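Local coordinates for flagellar protein (Xanthomonas campestris pv. campestris, PDB 3C12) that is probably required for building the flagellar hook, which it caps and may scaffold, seen here as its C-terminal part with Ig-like and tudor-like domains, at residues Val21-Gly31 with Glu65-Thr73. Numbering follows the deposited sequence.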
ATOM      1  N   VAL A  21      -1.847  -7.764   7.243  1.00 45.02           N
ATOM      2  CA  VAL A  21      -0.798  -8.169   8.170  1.00 46.06           C
ATOM      3  C   VAL A  21      -1.087  -9.609   8.567  1.00 46.64           C
ATOM      4  O   VAL A  21      -2.189 -10.099   8.359  1.00 46.30           O
ATOM      5  CB  VAL A  21      -0.797  -7.292   9.438  1.00 46.09           C
ATOM      6  CG1 VAL A  21      -0.602  -5.836   9.063  1.00 46.29           C
ATOM      7  CG2 VAL A  21      -2.096  -7.463  10.185  1.00 45.90           C
ATOM      8  N   ALA A  22      -0.112 -10.298   9.134  1.00 48.16           N
ATOM      9  CA  ALA A  22      -0.353 -11.679   9.513  1.00 51.33           C
ATOM     10  C   ALA A  22       0.126 -12.002  10.920  1.00 53.83           C
ATOM     11  O   ALA A  22       1.070 -11.389  11.425  1.00 53.94           O
ATOM     12  CB  ALA A  22       0.308 -12.613   8.512  1.00 50.26           C
ATOM     13  N   ILE A  23      -0.550 -12.953  11.557  1.00 56.27           N
ATOM     14  CA  ILE A  23      -0.172 -13.384  12.895  1.00 59.67           C
ATOM     15  C   ILE A  23      -0.196 -14.899  12.985  1.00 62.31           C
ATOM     16  O   ILE A  23      -0.998 -15.562  12.324  1.00 61.77           O
ATOM     17  CB  ILE A  23      -1.121 -12.848  13.989  1.00 59.49           C
ATOM     18  CG1 ILE A  23      -2.572 -13.094  13.578  1.00 59.92           C
ATOM     19  CG2 ILE A  23      -0.818 -11.397  14.278  1.00 58.24           C
ATOM     20  CD1 ILE A  23      -3.569 -12.845  14.685  1.00 59.35           C
ATOM     21  N   ASP A  24       0.710 -15.436  13.793  1.00 66.17           N
ATOM     22  CA  ASP A  24       0.779 -16.866  14.030  1.00 69.90           C
ATOM     23  C   ASP A  24      -0.136 -17.082  15.231  1.00 71.21           C
ATOM     24  O   ASP A  24      -1.164 -16.407  15.357  1.00 71.87           O
ATOM     25  CB  ASP A  24       2.213 -17.290  14.359  1.00 71.85           C
ATOM     26  CG  ASP A  24       2.872 -16.395  15.392  1.00 75.59           C
ATOM     27  OD1 ASP A  24       3.982 -16.740  15.845  1.00 77.31           O
ATOM     28  OD2 ASP A  24       2.294 -15.347  15.748  1.00 78.28           O
ATOM     29  N   ALA A  25       0.221 -17.999  16.119  1.00 72.17           N
ATOM     30  CA  ALA A  25      -0.611 -18.234  17.299  1.00 73.53           C
ATOM     31  C   ALA A  25      -0.036 -17.526  18.529  1.00 74.22           C
ATOM     32  O   ALA A  25      -0.758 -17.269  19.488  1.00 73.99           O
ATOM     33  CB  ALA A  25      -0.757 -19.738  17.560  1.00 72.81           C
ATOM     34  N   THR A  26       1.258 -17.206  18.487  1.00 75.84           N
ATOM     35  CA  THR A  26       1.931 -16.521  19.594  1.00 76.98           C
ATOM     36  C   THR A  26       1.579 -15.036  19.558  1.00 76.77           C
ATOM     37  O   THR A  26       1.465 -14.384  20.606  1.00 76.53           O
ATOM     38  CB  THR A  26       3.471 -16.677  19.503  1.00 78.50           C
ATOM     39  OG1 THR A  26       4.051 -16.417  20.788  1.00 79.43           O
ATOM     40  CG2 THR A  26       4.065 -15.690  18.480  1.00 79.28           C
ATOM     41  N   GLY A  27       1.450 -14.508  18.338  1.00 76.33           N
ATOM     42  CA  GLY A  27       1.050 -13.122  18.148  1.00 74.68           C
ATOM     43  C   GLY A  27       2.025 -12.003  17.852  1.00 73.50           C
ATOM     44  O   GLY A  27       3.237 -12.136  18.059  1.00 74.27           O
ATOM     45  N   SER A  28       1.448 -10.899  17.362  1.00 71.13           N
ATOM     46  CA  SER A  28       2.137  -9.651  17.014  1.00 68.41           C
ATOM     47  C   SER A  28       2.486  -9.386  15.546  1.00 65.25           C
ATOM     48  O   SER A  28       3.172 -10.174  14.882  1.00 65.16           O
ATOM     49  CB  SER A  28       3.384  -9.467  17.882  1.00 69.49           C
ATOM     50  OG  SER A  28       2.999  -9.199  19.225  1.00 72.60           O
ATOM     51  N   ALA A  29       1.989  -8.252  15.060  1.00 61.16           N
ATOM     52  CA  ALA A  29       2.214  -7.795  13.700  1.00 56.97           C
ATOM     53  C   ALA A  29       2.525  -6.311  13.808  1.00 54.89           C
ATOM     54  O   ALA A  29       1.776  -5.559  14.415  1.00 55.26           O
ATOM     55  CB  ALA A  29       0.973  -8.009  12.862  1.00 55.39           C
ATOM     56  N   LYS A  30       3.642  -5.894  13.233  1.00 52.25           N
ATOM     57  CA  LYS A  30       4.033  -4.499  13.292  1.00 49.56           C
ATOM     58  C   LYS A  30       4.327  -3.949  11.905  1.00 48.36           C
ATOM     59  O   LYS A  30       4.490  -4.702  10.948  1.00 49.79           O
ATOM     60  CB  LYS A  30       5.262  -4.327  14.191  1.00 49.12           C
ATOM     61  CG  LYS A  30       6.532  -5.019  13.698  1.00 51.25           C
ATOM     62  CD  LYS A  30       7.735  -4.666  14.576  1.00 54.24           C
ATOM     63  CE  LYS A  30       9.016  -5.352  14.113  1.00 55.93           C
ATOM     64  NZ  LYS A  30       8.971  -6.830  14.284  1.00 57.75           N
ATOM     65  N   GLY A  31       4.395  -2.627  11.810  1.00 46.01           N
ATOM     66  CA  GLY A  31       4.668  -1.987  10.541  1.00 42.74           C
ATOM     67  C   GLY A  31       4.736  -0.487  10.728  1.00 41.99           C
ATOM     68  O   GLY A  31       4.791   0.002  11.857  1.00 39.85           O
ATOM     69  N   GLU A  65       7.460   9.415   9.633  1.00 55.01           N
ATOM     70  CA  GLU A  65       7.074   8.030   9.809  1.00 54.07           C
ATOM     71  C   GLU A  65       6.365   7.827  11.135  1.00 53.28           C
ATOM     72  O   GLU A  65       6.623   8.530  12.108  1.00 53.91           O
ATOM     73  CB  GLU A  65       8.314   7.136   9.748  1.00 54.43           C
ATOM     74  CG  GLU A  65       8.042   5.708   9.316  1.00 58.05           C
ATOM     75  CD  GLU A  65       9.309   4.892   9.208  1.00 59.77           C
ATOM     76  OE1 GLU A  65       9.907   4.584  10.258  1.00 59.07           O
ATOM     77  OE2 GLU A  65       9.711   4.566   8.074  1.00 59.08           O
ATOM     78  N   VAL A  66       5.458   6.859  11.156  1.00 52.79           N
ATOM     79  CA  VAL A  66       4.715   6.511  12.353  1.00 53.02           C
ATOM     80  C   VAL A  66       4.535   4.991  12.357  1.00 53.17           C
ATOM     81  O   VAL A  66       4.085   4.410  11.376  1.00 51.44           O
ATOM     82  CB  VAL A  66       3.343   7.209  12.376  1.00 53.14           C
ATOM     83  CG1 VAL A  66       2.614   6.874  13.673  1.00 53.44           C
ATOM     84  CG2 VAL A  66       3.523   8.712  12.241  1.00 51.31           C
ATOM     85  N   SER A  67       4.905   4.356  13.464  1.00 54.01           N
ATOM     86  CA  SER A  67       4.809   2.905  13.598  1.00 55.51           C
ATOM     87  C   SER A  67       3.496   2.456  14.213  1.00 55.15           C
ATOM     88  O   SER A  67       2.802   3.234  14.859  1.00 55.51           O
ATOM     89  CB  SER A  67       5.951   2.381  14.468  1.00 57.22           C
ATOM     90  OG  SER A  67       7.208   2.822  13.985  1.00 62.59           O
ATOM     91  N   PHE A  68       3.167   1.186  14.012  1.00 54.66           N
ATOM     92  CA  PHE A  68       1.945   0.611  14.557  1.00 54.52           C
ATOM     93  C   PHE A  68       2.237  -0.816  14.994  1.00 54.84           C
ATOM     94  O   PHE A  68       3.178  -1.439  14.505  1.00 54.60           O
ATOM     95  CB  PHE A  68       0.822   0.624  13.510  1.00 52.87           C
ATOM     96  CG  PHE A  68       0.992  -0.384  12.403  1.00 52.80           C
ATOM     97  CD1 PHE A  68       0.753  -1.734  12.627  1.00 51.87           C
ATOM     98  CD2 PHE A  68       1.394   0.018  11.136  1.00 50.89           C
ATOM     99  CE1 PHE A  68       0.910  -2.660  11.611  1.00 50.76           C
ATOM    100  CE2 PHE A  68       1.553  -0.903  10.116  1.00 50.63           C
ATOM    101  CZ  PHE A  68       1.311  -2.245  10.355  1.00 50.24           C
ATOM    102  N   ALA A  69       1.431  -1.332  15.913  1.00 55.38           N
ATOM    103  CA  ALA A  69       1.618  -2.689  16.400  1.00 56.40           C
ATOM    104  C   ALA A  69       0.317  -3.286  16.912  1.00 57.24           C
ATOM    105  O   ALA A  69      -0.342  -2.714  17.778  1.00 57.42           O
ATOM    106  CB  ALA A  69       2.670  -2.711  17.496  1.00 55.87           C
ATOM    107  N   TRP A  70      -0.053  -4.437  16.362  1.00 58.32           N
ATOM    108  CA  TRP A  70      -1.263  -5.119  16.779  1.00 58.60           C
ATOM    109  C   TRP A  70      -0.849  -6.348  17.566  1.00 59.57           C
ATOM    110  O   TRP A  70      -0.005  -7.122  17.118  1.00 59.69           O
ATOM    111  CB  TRP A  70      -2.109  -5.519  15.566  1.00 57.57           C
ATOM    112  CG  TRP A  70      -3.356  -6.255  15.937  1.00 58.37           C
ATOM    113  CD1 TRP A  70      -4.183  -5.984  16.987  1.00 58.66           C
ATOM    114  CD2 TRP A  70      -3.926  -7.381  15.258  1.00 58.96           C
ATOM    115  NE1 TRP A  70      -5.231  -6.871  17.007  1.00 58.94           N
ATOM    116  CE2 TRP A  70      -5.098  -7.739  15.956  1.00 59.24           C
ATOM    117  CE3 TRP A  70      -3.561  -8.121  14.129  1.00 59.04           C
ATOM    118  CZ2 TRP A  70      -5.909  -8.806  15.563  1.00 60.73           C
ATOM    119  CZ3 TRP A  70      -4.369  -9.185  13.738  1.00 60.66           C
ATOM    120  CH2 TRP A  70      -5.529  -9.515  14.454  1.00 61.21           C
ATOM    121  N   ASP A  71      -1.438  -6.506  18.749  1.00 61.35           N
ATOM    122  CA  ASP A  71      -1.142  -7.630  19.627  1.00 62.49           C
ATOM    123  C   ASP A  71      -1.863  -8.912  19.221  1.00 62.21           C
ATOM    124  O   ASP A  71      -1.721  -9.941  19.872  1.00 62.74           O
ATOM    125  CB  ASP A  71      -1.500  -7.276  21.071  1.00 64.33           C
ATOM    126  CG  ASP A  71      -2.852  -6.627  21.184  1.00 66.91           C
ATOM    127  OD1 ASP A  71      -3.751  -7.011  20.414  1.00 68.35           O
ATOM    128  OD2 ASP A  71      -3.017  -5.739  22.044  1.00 68.61           O
ATOM    129  N   GLY A  72      -2.645  -8.852  18.152  1.00 61.39           N
ATOM    130  CA  GLY A  72      -3.339 -10.041  17.696  1.00 60.84           C
ATOM    131  C   GLY A  72      -4.638 -10.347  18.411  1.00 60.89           C
ATOM    132  O   GLY A  72      -5.138 -11.475  18.367  1.00 59.87           O
ATOM    133  N   THR A  73      -5.189  -9.344  19.081  1.00 61.10           N
ATOM    134  CA  THR A  73      -6.451  -9.515  19.792  1.00 61.77           C
ATOM    135  C   THR A  73      -7.491  -8.542  19.250  1.00 61.39           C
ATOM    136  O   THR A  73      -7.136  -7.508  18.679  1.00 60.92           O
ATOM    137  CB  THR A  73      -6.274  -9.276  21.302  1.00 61.78           C
ATOM    138  OG1 THR A  73      -5.566  -8.050  21.511  1.00 62.03           O
ATOM    139  CG2 THR A  73      -5.497 -10.417  21.930  1.00 61.60           C
TER
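Phe-68 lays its ring across the backbone of Gly-31, a worked example of how a glycine in an antiparallel sheet lets an aromatic cover the neighbouring strand. The pair belongs to the Ig-like domain of FlgD, where strands 29-35 and 64-70 run side by side and 20-23 packs across from them. Followed outward, the Phe-68 side chain shows how this works. From CB, CG turns in between the backbone N and carbonyl carbon (chi1 73°), which swings the ring over the adjacent strand. CD1 and CE1 then lie over Gly-31 N, while CD2 and CE2 cover its carbonyl carbon, CE2 at 3.3 Å from Gly-31 C. At the tip, CZ passes Gly-31 CA and looks on to Val-21 CG1, 4.3 Å away. Gly-31 CA makes a CH-pi contact, 3.7 Å from the Phe-68 ring centroid, and the ring itself takes the place a side chain at Gly-31 would need. Beneath the ring, Gly-31 N donates to Phe-68 O and Phe-68 N to Gly-31 O, completing a hydrogen-bonded pair.

Two residues along, Ala-29 and Trp-70 repeat this pairing, and the Trp-70 N-H points almost straight at Ala-29 O (2.9 Å, 173° at the hydrogen). On the same face as Phe-68, the indole meets Ile-23 CD1, 3.9 Å from Trp-70 CZ3, and Val-21 CG2, joining the two layers of the sandwich; Tyr-85 packs edge-to-face against it. Its own chain helps to hold the indole: Gly-72 CA sits over its centre, and Trp-70 NE1 donates nearly in the ring plane to Thr-73 O.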